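Local coordinates for protein NADPH Quinone Oxidoreductase (Streptococcus mutans, PDB 4F8Y) that probably catalyses the NADPH-dependent reduction of quinones, with menadione seen bound beside its flavin-adenine dinucleotide cofactor, at residues D37-H42 with P89-G94; D69-A74 with Q118-W123; T126-P131 with Q139-V144. One frame throughout, in Å; residues are numbered along the deposited sequence.

Contact 1. Residues D37-H42 with P89-G94; sequences DLYAEH and PAILKG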
loop_
_atom_site.group_PDB
_atom_site.type_symbol
_atom_site.label_atom_id
_atom_site.label_comp_id
_atom_site.label_asym_id
_atom_site.label_seq_id
_atom_site.Cartn_x
_atom_site.Cartn_y
_atom_site.Cartn_z
ATOM N N ASP A 37 -11.145 -6.301 -12.322
ATOM C CA ASP A 37 -11.758 -5.428 -11.339
ATOM C C ASP A 37 -11.574 -6.089 -9.968
ATOM O O ASP A 37 -12.328 -7.001 -9.591
ATOM C CB ASP A 37 -13.237 -5.236 -11.691
ATOM C CG ASP A 37 -13.913 -4.152 -10.870
ATOM O OD1 ASP A 37 -13.519 -3.914 -9.715
ATOM O OD2 ASP A 37 -14.871 -3.548 -11.380
ATOM N N LEU A 38 -10.547 -5.660 -9.238
ATOM C CA LEU A 38 -10.232 -6.280 -7.952
ATOM C C LEU A 38 -11.429 -6.230 -6.987
ATOM O O LEU A 38 -11.685 -7.186 -6.248
ATOM C CB LEU A 38 -8.987 -5.634 -7.327
ATOM C CG LEU A 38 -7.685 -5.751 -8.116
ATOM C CD1 LEU A 38 -6.571 -4.996 -7.416
ATOM C CD2 LEU A 38 -7.316 -7.204 -8.332
ATOM N N TYR A 39 -12.167 -5.121 -7.005
ATOM C CA TYR A 39 -13.326 -4.958 -6.125
ATOM C C TYR A 39 -14.499 -5.851 -6.528
ATOM O O TYR A 39 -15.165 -6.443 -5.677
ATOM C CB TYR A 39 -13.756 -3.486 -6.059
ATOM C CG TYR A 39 -13.082 -2.710 -4.944
ATOM C CD1 TYR A 39 -13.638 -2.673 -3.674
ATOM C CD2 TYR A 39 -11.887 -2.028 -5.158
ATOM C CE1 TYR A 39 -13.030 -1.979 -2.646
ATOM C CE2 TYR A 39 -11.274 -1.326 -4.141
ATOM C CZ TYR A 39 -11.850 -1.307 -2.880
ATOM O OH TYR A 39 -11.256 -0.614 -1.843
ATOM N N ALA A 40 -14.748 -5.938 -7.828
ATOM C CA ALA A 40 -15.767 -6.833 -8.373
ATOM C C ALA A 40 -15.397 -8.299 -8.176
ATOM O O ALA A 40 -16.278 -9.153 -8.103
ATOM C CB ALA A 40 -15.996 -6.537 -9.852
ATOM N N GLU A 41 -14.095 -8.581 -8.091
ATOM C CA GLU A 41 -13.587 -9.938 -7.872
ATOM C C GLU A 41 -13.640 -10.339 -6.402
ATOM O O GLU A 41 -13.411 -11.504 -6.067
ATOM C CB GLU A 41 -12.147 -10.061 -8.381
ATOM C CG GLU A 41 -12.024 -9.961 -9.895
ATOM C CD GLU A 41 -11.990 -11.316 -10.570
ATOM O OE1 GLU A 41 -10.991 -12.030 -10.382
ATOM O OE2 GLU A 41 -12.945 -11.665 -11.294
ATOM N N HIS A 42 -13.956 -9.374 -5.539
ATOM C CA HIS A 42 -13.900 -9.561 -4.089
ATOM C C HIS A 42 -12.510 -10.058 -3.691
ATOM O O HIS A 42 -12.368 -10.929 -2.818
ATOM C CB HIS A 42 -14.960 -10.553 -3.595
ATOM C CG HIS A 42 -16.227 -10.552 -4.397
ATOM N ND1 HIS A 42 -17.101 -9.484 -4.414
ATOM C CD2 HIS A 42 -16.778 -11.503 -5.191
ATOM C CE1 HIS A 42 -18.126 -9.773 -5.197
ATOM N NE2 HIS A 42 -17.958 -10.992 -5.677
ATOM N N PRO A 89 -4.469 1.738 -2.910
ATOM C CA PRO A 89 -5.506 1.238 -2.004
ATOM C C PRO A 89 -5.097 -0.132 -1.461
ATOM O O PRO A 89 -4.426 -0.889 -2.165
ATOM C CB PRO A 89 -6.732 1.110 -2.916
ATOM C CG PRO A 89 -6.525 2.142 -3.954
ATOM C CD PRO A 89 -5.034 2.218 -4.185
ATOM N N ALA A 90 -5.485 -0.433 -0.225
ATOM C CA ALA A 90 -5.119 -1.689 0.411
ATOM C C ALA A 90 -5.322 -2.917 -0.484
ATOM O O ALA A 90 -4.466 -3.808 -0.500
ATOM C CB ALA A 90 -5.869 -1.860 1.726
ATOM N N ILE A 91 -6.447 -2.973 -1.211
ATOM C CA ILE A 91 -6.782 -4.156 -2.018
ATOM C C ILE A 91 -5.817 -4.361 -3.187
ATOM O O ILE A 91 -5.517 -5.495 -3.563
ATOM C CB ILE A 91 -8.241 -4.122 -2.538
ATOM C CG1 ILE A 91 -8.692 -5.525 -2.978
ATOM C CG2 ILE A 91 -8.379 -3.123 -3.672
ATOM C CD1 ILE A 91 -10.183 -5.639 -3.274
ATOM N N LEU A 92 -5.330 -3.262 -3.761
ATOM C CA LEU A 92 -4.326 -3.343 -4.825
ATOM C C LEU A 92 -2.935 -3.626 -4.252
ATOM O O LEU A 92 -2.156 -4.368 -4.863
ATOM C CB LEU A 92 -4.294 -2.072 -5.682
ATOM C CG LEU A 92 -3.160 -2.043 -6.717
ATOM C CD1 LEU A 92 -3.415 -3.042 -7.840
ATOM C CD2 LEU A 92 -2.933 -0.643 -7.275
ATOM N N LYS A 93 -2.619 -3.032 -3.096
ATOM C CA LYS A 93 -1.361 -3.331 -2.403
ATOM C C LYS A 93 -1.254 -4.833 -2.089
ATOM O O LYS A 93 -0.192 -5.434 -2.228
ATOM C CB LYS A 93 -1.223 -2.488 -1.135
ATOM C CG LYS A 93 0.007 -2.795 -0.281
ATOM C CD LYS A 93 1.278 -2.871 -1.117
ATOM C CE LYS A 93 2.520 -2.813 -0.248
ATOM N NZ LYS A 93 2.626 -3.964 0.693
ATOM N N GLY A 94 -2.367 -5.437 -1.690
ATOM C CA GLY A 94 -2.421 -6.866 -1.463
ATOM C C GLY A 94 -2.359 -7.677 -2.745
ATOM O O GLY A 94 -1.904 -8.825 -2.731
HETATM O O HOH W 1 -8.848 -1.345 -0.764
#

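Contact 2. Residues D69-A74 with Q118-W123; sequences DLVTWA and QGKSAW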
loop_
_atom_site.group_PDB
_atom_site.type_symbol
_atom_site.label_atom_id
_atom_site.label_comp_id
_atom_site.label_asym_id
_atom_site.label_seq_id
_atom_site.Cartn_x
_atom_site.Cartn_y
_atom_site.Cartn_z
ATOM N N ASP A 69 -1.603 -16.276 -13.548
ATOM C CA ASP A 69 -1.750 -16.611 -14.963
ATOM C C ASP A 69 -2.115 -15.401 -15.826
ATOM O O ASP A 69 -1.694 -15.316 -16.984
ATOM C CB ASP A 69 -2.780 -17.728 -15.141
ATOM C CG ASP A 69 -2.247 -19.087 -14.718
ATOM O OD1 ASP A 69 -1.013 -19.231 -14.594
ATOM O OD2 ASP A 69 -3.065 -20.009 -14.513
ATOM N N LEU A 70 -2.898 -14.473 -15.266
ATOM C CA LEU A 70 -3.224 -13.208 -15.938
ATOM C C LEU A 70 -1.959 -12.361 -16.164
ATOM O O LEU A 70 -1.708 -11.847 -17.267
ATOM C CB LEU A 70 -4.258 -12.413 -15.123
ATOM C CG LEU A 70 -5.743 -12.769 -15.264
ATOM C CD1 LEU A 70 -6.573 -12.030 -14.222
ATOM C CD2 LEU A 70 -6.254 -12.451 -16.681
ATOM N N VAL A 71 -1.150 -12.229 -15.115
ATOM C CA VAL A 71 0.117 -11.507 -15.232
ATOM C C VAL A 71 1.032 -12.121 -16.288
ATOM O O VAL A 71 1.582 -11.409 -17.114
ATOM C CB VAL A 71 0.856 -11.414 -13.886
ATOM C CG1 VAL A 71 2.267 -10.874 -14.095
ATOM C CG2 VAL A 71 0.072 -10.536 -12.926
ATOM N N THR A 72 1.173 -13.441 -16.270
ATOM C CA THR A 72 2.040 -14.129 -17.224
ATOM C C THR A 72 1.562 -13.932 -18.664
ATOM O O THR A 72 2.362 -13.768 -19.588
ATOM C CB THR A 72 2.124 -15.644 -16.918
ATOM O OG1 THR A 72 2.664 -15.845 -15.600
ATOM C CG2 THR A 72 2.995 -16.356 -17.963
ATOM N N TRP A 73 0.249 -13.951 -18.836
ATOM C CA TRP A 73 -0.382 -13.797 -20.140
ATOM C C TRP A 73 -0.125 -12.399 -20.736
ATOM O O TRP A 73 0.198 -12.263 -21.918
ATOM C CB TRP A 73 -1.881 -14.109 -19.981
ATOM C CG TRP A 73 -2.806 -13.685 -21.090
ATOM C CD1 TRP A 73 -3.206 -14.432 -22.162
ATOM C CD2 TRP A 73 -3.488 -12.428 -21.201
ATOM N NE1 TRP A 73 -4.079 -13.708 -22.944
ATOM C CE2 TRP A 73 -4.268 -12.477 -22.376
ATOM C CE3 TRP A 73 -3.502 -11.259 -20.427
ATOM C CZ2 TRP A 73 -5.057 -11.406 -22.792
ATOM C CZ3 TRP A 73 -4.288 -10.195 -20.845
ATOM C CH2 TRP A 73 -5.058 -10.278 -22.012
ATOM N N ALA A 74 -0.231 -11.370 -19.900
ATOM C CA ALA A 74 -0.112 -9.981 -20.348
ATOM C C ALA A 74 1.241 -9.618 -20.964
ATOM O O ALA A 74 2.287 -10.085 -20.522
ATOM C CB ALA A 74 -0.432 -9.037 -19.196
ATOM N N GLN A 118 10.097 -10.001 -17.437
ATOM C CA GLN A 118 10.660 -9.410 -18.651
ATOM C C GLN A 118 9.727 -9.587 -19.846
ATOM O O GLN A 118 8.973 -10.553 -19.919
ATOM C CB GLN A 118 12.021 -10.035 -18.959
ATOM C CG GLN A 118 12.032 -11.568 -18.929
ATOM C CD GLN A 118 12.254 -12.132 -17.530
ATOM O OE1 GLN A 118 12.616 -11.405 -16.606
ATOM N NE2 GLN A 118 12.047 -13.436 -17.375
ATOM N N GLY A 119 9.778 -8.642 -20.780
ATOM C CA GLY A 119 8.929 -8.682 -21.959
ATOM C C GLY A 119 7.619 -7.953 -21.744
ATOM O O GLY A 119 6.775 -7.890 -22.639
ATOM N N LYS A 120 7.445 -7.404 -20.546
ATOM C CA LYS A 120 6.239 -6.664 -20.215
ATOM C C LYS A 120 6.523 -5.186 -19.994
ATOM O O LYS A 120 7.618 -4.806 -19.590
ATOM C CB LYS A 120 5.547 -7.261 -18.988
ATOM C CG LYS A 120 5.106 -8.700 -19.195
ATOM C CD LYS A 120 4.421 -9.270 -17.966
ATOM C CE LYS A 120 4.696 -10.761 -17.835
ATOM N NZ LYS A 120 4.218 -11.525 -19.016
ATOM N N SER A 121 5.523 -4.364 -20.287
ATOM C CA SER A 121 5.554 -2.933 -20.006
ATOM C C SER A 121 4.297 -2.560 -19.229
ATOM O O SER A 121 3.426 -3.396 -19.010
ATOM C CB SER A 121 5.646 -2.124 -21.301
ATOM O OG SER A 121 4.768 -2.634 -22.283
ATOM N N ALA A 122 4.198 -1.312 -18.797
ATOM C CA ALA A 122 3.056 -0.921 -17.980
ATOM C C ALA A 122 2.703 0.551 -18.088
ATOM O O ALA A 122 3.514 1.376 -18.495
ATOM C CB ALA A 122 3.286 -1.303 -16.510
ATOM N N TRP A 123 1.474 0.863 -17.709
ATOM C CA TRP A 123 0.998 2.229 -17.639
ATOM C C TRP A 123 0.273 2.325 -16.315
ATOM O O TRP A 123 -0.567 1.484 -16.001
ATOM C CB TRP A 123 0.045 2.504 -18.803
ATOM C CG TRP A 123 -0.466 3.914 -18.918
ATOM C CD1 TRP A 123 0.097 5.046 -18.401
ATOM C CD2 TRP A 123 -1.625 4.339 -19.643
ATOM N NE1 TRP A 123 -0.659 6.147 -18.738
ATOM C CE2 TRP A 123 -1.719 5.737 -19.504
ATOM C CE3 TRP A 123 -2.601 3.667 -20.394
ATOM C CZ2 TRP A 123 -2.746 6.476 -20.090
ATOM C CZ3 TRP A 123 -3.618 4.397 -20.965
ATOM C CH2 TRP A 123 -3.684 5.788 -20.812
#

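Contact 3. Residues T126-P131 with Q139-V144; sequences TTHNTP and QDYGKV. With FAD (flavin-adenine dinucleotide), chain E; VK3 (menadione), chain H.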
loop_
_atom_site.group_PDB
_atom_site.type_symbol
_atom_site.label_atom_id
_atom_site.label_comp_id
_atom_site.label_asym_id
_atom_site.label_seq_id
_atom_site.Cartn_x
_atom_site.Cartn_y
_atom_site.Cartn_z
ATOM N N THR A 126 -3.068 7.391 -12.200
ATOM C CA THR A 126 -3.404 7.783 -10.841
ATOM C C THR A 126 -4.309 9.014 -10.807
ATOM O O THR A 126 -4.268 9.862 -11.701
ATOM C CB THR A 126 -2.133 8.085 -9.992
ATOM O OG1 THR A 126 -1.109 8.620 -10.835
ATOM C CG2 THR A 126 -1.603 6.837 -9.334
ATOM N N THR A 127 -5.127 9.090 -9.764
ATOM C CA THR A 127 -5.896 10.284 -9.447
ATOM C C THR A 127 -5.583 10.706 -7.998
ATOM O O THR A 127 -5.356 9.863 -7.137
ATOM C CB THR A 127 -7.417 10.046 -9.661
ATOM O OG1 THR A 127 -7.869 8.944 -8.860
ATOM C CG2 THR A 127 -7.700 9.738 -11.117
ATOM N N HIS A 128 -5.540 12.008 -7.739
ATOM C CA HIS A 128 -5.383 12.515 -6.370
ATOM C C HIS A 128 -5.641 14.029 -6.293
ATOM O O HIS A 128 -5.852 14.677 -7.316
ATOM C CB HIS A 128 -4.010 12.154 -5.793
ATOM C CG HIS A 128 -2.858 12.701 -6.579
ATOM N ND1 HIS A 128 -2.419 14.003 -6.453
ATOM C CD2 HIS A 128 -2.050 12.120 -7.497
ATOM C CE1 HIS A 128 -1.396 14.201 -7.264
ATOM N NE2 HIS A 128 -1.149 13.074 -7.908
ATOM N N ASN A 129 -5.622 14.580 -5.080
ATOM C CA ASN A 129 -5.944 15.993 -4.844
ATOM C C ASN A 129 -4.747 16.917 -4.603
ATOM O O ASN A 129 -4.929 18.090 -4.269
ATOM C CB ASN A 129 -6.884 16.115 -3.649
ATOM C CG ASN A 129 -8.286 15.750 -3.987
ATOM O OD1 ASN A 129 -8.758 16.033 -5.088
ATOM N ND2 ASN A 129 -8.978 15.124 -3.047
ATOM N N THR A 130 -3.537 16.387 -4.772
ATOM C CA THR A 130 -2.298 17.124 -4.513
ATOM C C THR A 130 -1.816 17.834 -5.782
ATOM O O THR A 130 -1.941 17.287 -6.882
ATOM C CB THR A 130 -1.198 16.166 -3.976
ATOM O OG1 THR A 130 -1.708 15.439 -2.853
ATOM C CG2 THR A 130 0.044 16.921 -3.540
ATOM N N PRO A 131 -1.288 19.070 -5.638
ATOM C CA PRO A 131 -0.719 19.828 -6.764
ATOM C C PRO A 131 0.424 19.093 -7.465
ATOM O O PRO A 131 1.199 18.406 -6.823
ATOM C CB PRO A 131 -0.201 21.106 -6.095
ATOM C CG PRO A 131 -1.078 21.284 -4.907
ATOM C CD PRO A 131 -1.379 19.891 -4.415
ATOM N N GLN A 139 6.731 11.372 -1.009
ATOM C CA GLN A 139 6.999 9.941 -1.061
ATOM C C GLN A 139 5.879 9.220 -1.812
ATOM O O GLN A 139 4.693 9.541 -1.641
ATOM C CB GLN A 139 7.131 9.377 0.354
ATOM C CG GLN A 139 8.271 9.987 1.130
ATOM C CD GLN A 139 9.600 9.500 0.633
ATOM O OE1 GLN A 139 9.850 8.305 0.604
ATOM N NE2 GLN A 139 10.466 10.421 0.230
ATOM N N ASP A 140 6.270 8.258 -2.650
ATOM C CA ASP A 140 5.337 7.393 -3.375
ATOM C C ASP A 140 4.455 8.166 -4.368
ATOM O O ASP A 140 4.957 8.699 -5.364
ATOM C CB ASP A 140 4.499 6.560 -2.400
ATOM C CG ASP A 140 3.859 5.359 -3.057
ATOM O OD1 ASP A 140 3.960 5.231 -4.292
ATOM O OD2 ASP A 140 3.250 4.544 -2.339
ATOM N N TYR A 141 3.150 8.233 -4.108
ATOM C CA TYR A 141 2.201 8.753 -5.104
ATOM C C TYR A 141 2.370 8.078 -6.475
ATOM O O TYR A 141 2.428 8.749 -7.515
ATOM C CB TYR A 141 2.311 10.276 -5.242
ATOM C CG TYR A 141 1.532 11.039 -4.197
ATOM C CD1 TYR A 141 0.335 11.668 -4.518
ATOM C CD2 TYR A 141 1.989 11.130 -2.892
ATOM C CE1 TYR A 141 -0.385 12.369 -3.562
ATOM C CE2 TYR A 141 1.276 11.826 -1.933
ATOM C CZ TYR A 141 0.090 12.440 -2.275
ATOM O OH TYR A 141 -0.616 13.132 -1.325
ATOM N N GLY A 142 2.432 6.747 -6.468
ATOM C CA GLY A 142 2.601 5.979 -7.691
ATOM C C GLY A 142 4.048 5.682 -8.039
ATOM O O GLY A 142 4.317 4.801 -8.852
ATOM N N LYS A 143 4.973 6.418 -7.423
ATOM C CA LYS A 143 6.407 6.229 -7.645
ATOM C C LYS A 143 6.957 4.918 -7.064
ATOM O O LYS A 143 7.909 4.363 -7.599
ATOM C CB LYS A 143 7.216 7.432 -7.132
ATOM C CG LYS A 143 7.011 8.707 -7.932
ATOM C CD LYS A 143 7.935 9.822 -7.458
ATOM C CE LYS A 143 7.535 10.338 -6.078
ATOM N NZ LYS A 143 8.362 11.491 -5.632
ATOM N N VAL A 144 6.376 4.426 -5.976
ATOM C CA VAL A 144 6.793 3.130 -5.439
ATOM C C VAL A 144 6.480 2.004 -6.435
ATOM O O VAL A 144 7.370 1.259 -6.829
ATOM C CB VAL A 144 6.181 2.838 -4.033
ATOM C CG1 VAL A 144 6.303 1.365 -3.677
ATOM C CG2 VAL A 144 6.847 3.702 -2.971
HETATM P PA FAD E . -14.949 10.584 -7.342
HETATM O O1A FAD E . -15.329 11.040 -5.808
HETATM O O2A FAD E . -15.659 9.354 -7.685
HETATM O O5B FAD E . -15.330 11.776 -8.391
HETATM C C5B FAD E . -14.593 12.968 -8.343
HETATM C C4B FAD E . -15.191 14.079 -9.190
HETATM O O4B FAD E . -15.286 13.820 -10.631
HETATM C C3B FAD E . -16.674 14.495 -8.829
HETATM O O3B FAD E . -16.968 15.839 -8.579
HETATM C C2B FAD E . -17.491 13.743 -9.862
HETATM O O2B FAD E . -18.859 14.036 -9.953
HETATM C C1B FAD E . -16.618 13.941 -11.038
HETATM N N9A FAD E . -16.901 13.089 -12.190
HETATM C C8A FAD E . -17.343 11.827 -12.190
HETATM N N7A FAD E . -17.446 11.410 -13.506
HETATM C C5A FAD E . -17.051 12.453 -14.312
HETATM C C6A FAD E . -16.959 12.586 -15.676
HETATM N N6A FAD E . -17.324 11.474 -16.540
HETATM N N1A FAD E . -16.540 13.738 -16.213
HETATM C C2A FAD E . -16.203 14.782 -15.415
HETATM N N3A FAD E . -16.295 14.647 -14.064
HETATM C C4A FAD E . -16.716 13.486 -13.523
HETATM N N1 FAD E . -5.556 12.456 -2.392
HETATM C C2 FAD E . -4.334 13.320 -2.046
HETATM O O2 FAD E . -3.802 14.061 -3.094
HETATM N N3 FAD E . -3.279 12.498 -1.258
HETATM C C4 FAD E . -3.708 11.461 -0.134
HETATM O O4 FAD E . -2.725 10.523 0.155
HETATM C C4X FAD E . -5.087 10.810 -0.385
HETATM N N5 FAD E . -5.632 9.798 0.515
HETATM C C5X FAD E . -7.012 9.361 0.422
HETATM C C6 FAD E . -7.419 8.308 1.278
HETATM C C7 FAD E . -8.707 7.857 1.219
HETATM C C7M FAD E . -9.148 6.713 2.129
HETATM C C8 FAD E . -9.579 8.417 0.351
HETATM C C8M FAD E . -11.018 7.913 0.278
HETATM C C9 FAD E . -9.181 9.436 -0.473
HETATM C C9A FAD E . -7.853 9.910 -0.417
HETATM N N10 FAD E . -7.461 10.979 -1.307
HETATM C C10 FAD E . -6.091 11.509 -1.332
HETATM C "C1'" FAD E . -8.370 11.434 -2.337
HETATM C "C2'" FAD E . -8.428 10.606 -3.621
HETATM O "O2'" FAD E . -7.201 10.392 -4.274
HETATM C "C3'" FAD E . -9.546 11.063 -4.536
HETATM O "O3'" FAD E . -10.801 11.060 -3.921
HETATM C "C4'" FAD E . -9.535 10.265 -5.825
HETATM O "O4'" FAD E . -8.275 10.115 -6.398
HETATM C "C5'" FAD E . -10.544 10.750 -6.840
HETATM O "O5'" FAD E . -10.902 9.756 -7.739
HETATM P P FAD E . -12.386 9.101 -7.501
HETATM O O1P FAD E . -12.701 8.060 -8.735
HETATM O O2P FAD E . -12.433 8.437 -6.200
HETATM O O3P FAD E . -13.314 10.466 -7.470
HETATM C C1K VK3 H . -6.169 12.420 2.705
HETATM O O1K VK3 H . -6.950 11.463 3.364
HETATM C C2K VK3 H . -4.734 12.586 3.079
HETATM C C3K VK3 H . -3.960 13.540 2.443
HETATM C C4K VK3 H . -4.534 14.358 1.433
HETATM O O4K VK3 H . -3.729 15.332 0.811
HETATM C C5K VK3 H . -5.919 14.194 1.072
HETATM C C6K VK3 H . -6.516 14.998 0.065
HETATM C C7K VK3 H . -7.835 14.830 -0.271
HETATM C C8K VK3 H . -8.662 13.802 0.416
HETATM C C9K VK3 H . -8.087 13.031 1.387
HETATM C C10 VK3 H . -6.724 13.197 1.735
HETATM C C11 VK3 H . -2.493 13.733 2.832
HETATM O O HOH W 2 0.286 10.183 -8.639
#

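Contact 1. Residues D37-H42 with P89-G94
Y39 and I91 make the closest apolar approach of this contact, with the ring carbon CE2 of Y39 3.4 Å from CG2 of I91. The two branches of the isoleucine do different work. CG2 lies against the CD2-CE2-CZ side of the ring, whereas CD1 sits over one face of the same ring and also reaches the backbone of L38, 3.7 Å from its O. With CG1 anti to the backbone N (chi1 -162°) and the chain extended beyond it, I91 carries CD1 to the L38 backbone and the Y39 ring face. Farther along, L38 and L92 meet at an oblique angle, CD1 of L38 lying 3.7 Å from CD1 of L92.

One polar link runs beside this apolar patch. A water donates to Y39 OH at 2.7 Å and accepts from I91 N at 2.9 Å, so it satisfies an amide in the first turn of helix 90-99. The phenol is also hydrogen-bonded to the L47 carbonyl of the second subunit, so the hydroxyl is held by the water and by L47 O of that neighbouring chain.

Behind the touching residues, the bend is held by D37 at the end of strand 32-37. Its OD1 accepts from A40 N at 3.0 Å from above the carboxylate plane, an Asx motif, and a type I turn follows from Y39 to H42. L38 and L92 both pack on V6 of strand 2-7, and V46 of the second subunit covers Y39 and I91. The contact thus joins the loop leaving an outer strand to the start of a helix flanking the parallel sheet, as expected of a flavodoxin-like fold, at a place where the dimer interface closes over it.

Contact 2. Residues D69-A74 with Q118-W123
The C-terminal end of helix 65-73, where the carbonyls of V71 and T72 and that of A74 just beyond it converge, receives the ammonium group of K120 of segment 118-123, which runs into strand 120-127. The shortest of the three bonds is that from K120 NZ to A74 O, 2.8 Å, with the nitrogen nearly on the line of the carbonyl (C=O...N 164°). The bond from K120 NZ to T72 O, at 3.0 Å, is bent instead: the donor stands above the carbonyl plane and the angle at oxygen is 111°. A third bond, to V71 O, is weak.

Helix and strand belong to neighbouring layers of the flavodoxin-like fold. The chain runs from A74 into strand 76-82, and S121 makes backbone bonds to D75, just before that strand, and to L77 within it, so the lysine spans from one strand of the parallel sheet to the helix that leads into the adjacent strand, 76-82.

The aliphatic part of K120 is used as well. Its CG and CD each lie 3.4 Å from A74 O, and bends at chi3 and chi4 (-59°) turn NZ back among the oxygens. The positive charge would probably offset, in part, the partial negative charge of the helix terminus. I155 of strand 155-163 packs against the same lysine.

Contact 3. Residues T126-P131 with Q139-V144
The rings of H128 and Y141 form a T-shaped pair, planes at 85° and centroids 5.0 Å apart, in which the tyrosine presents its edge to the imidazole. CD1 of Y141 stands over the centre of one H128 face, and H128 CG and flavin O2 lie at the edge of the tyrosine ring, in its plane. At the imidazole edge, in the ring plane, T130 N donates to H128 ND1 at 3.1 Å, which fixes the rotation of the ring. CG of H128 lies between the backbone N and the carbonyl carbon (chi1 60°), turning its face to the tyrosine.

The same rings border the flavin-adenine dinucleotide. Y141 OH accepts from flavin N3 at 2.7 Å in a fairly straight bond (161°), while flavin O2 is gripped by N129 N at 2.7 Å and by a short bond from T130 OG1. T127 OG1 pairs with O4' of the cofactor at 2.8 Å.

The contact joins elements of the beta-alpha-beta unit of strand 120-127, helix 143-150 and strand 155-163, with the loop after the first strand lining the flavin pocket, as in flavodoxin-like proteins. A water links the two segments, donating to Y141 O at 2.8 Å and accepting from T126 OG1. D140, first in the type I' turn to K143, accepts through OD1 from V144 N at 3.1 Å. N129 ND2 approaches bound menadione and is hydrogen-bonded to E167.

Contacts 1 and 3 are buried and touch the second subunit, whereas contact 2 is partly open to solvent and involves one chain alone. Contacts 2 and 3 share strand 120-127 but use different parts of it, on opposite sides of the chain's centre, about 23 Å apart between centres. The centre of contact 1 is about 18 Å from the centre of each of the others. Their chemistry follows their places: aliphatic and aromatic packing with a bridging water where a loop meets a helix in contact 1, charge on carbonyls at a helix terminus in contact 2, and a ring pair beside hydroxyl and backbone bonds to the cofactor in contact 3.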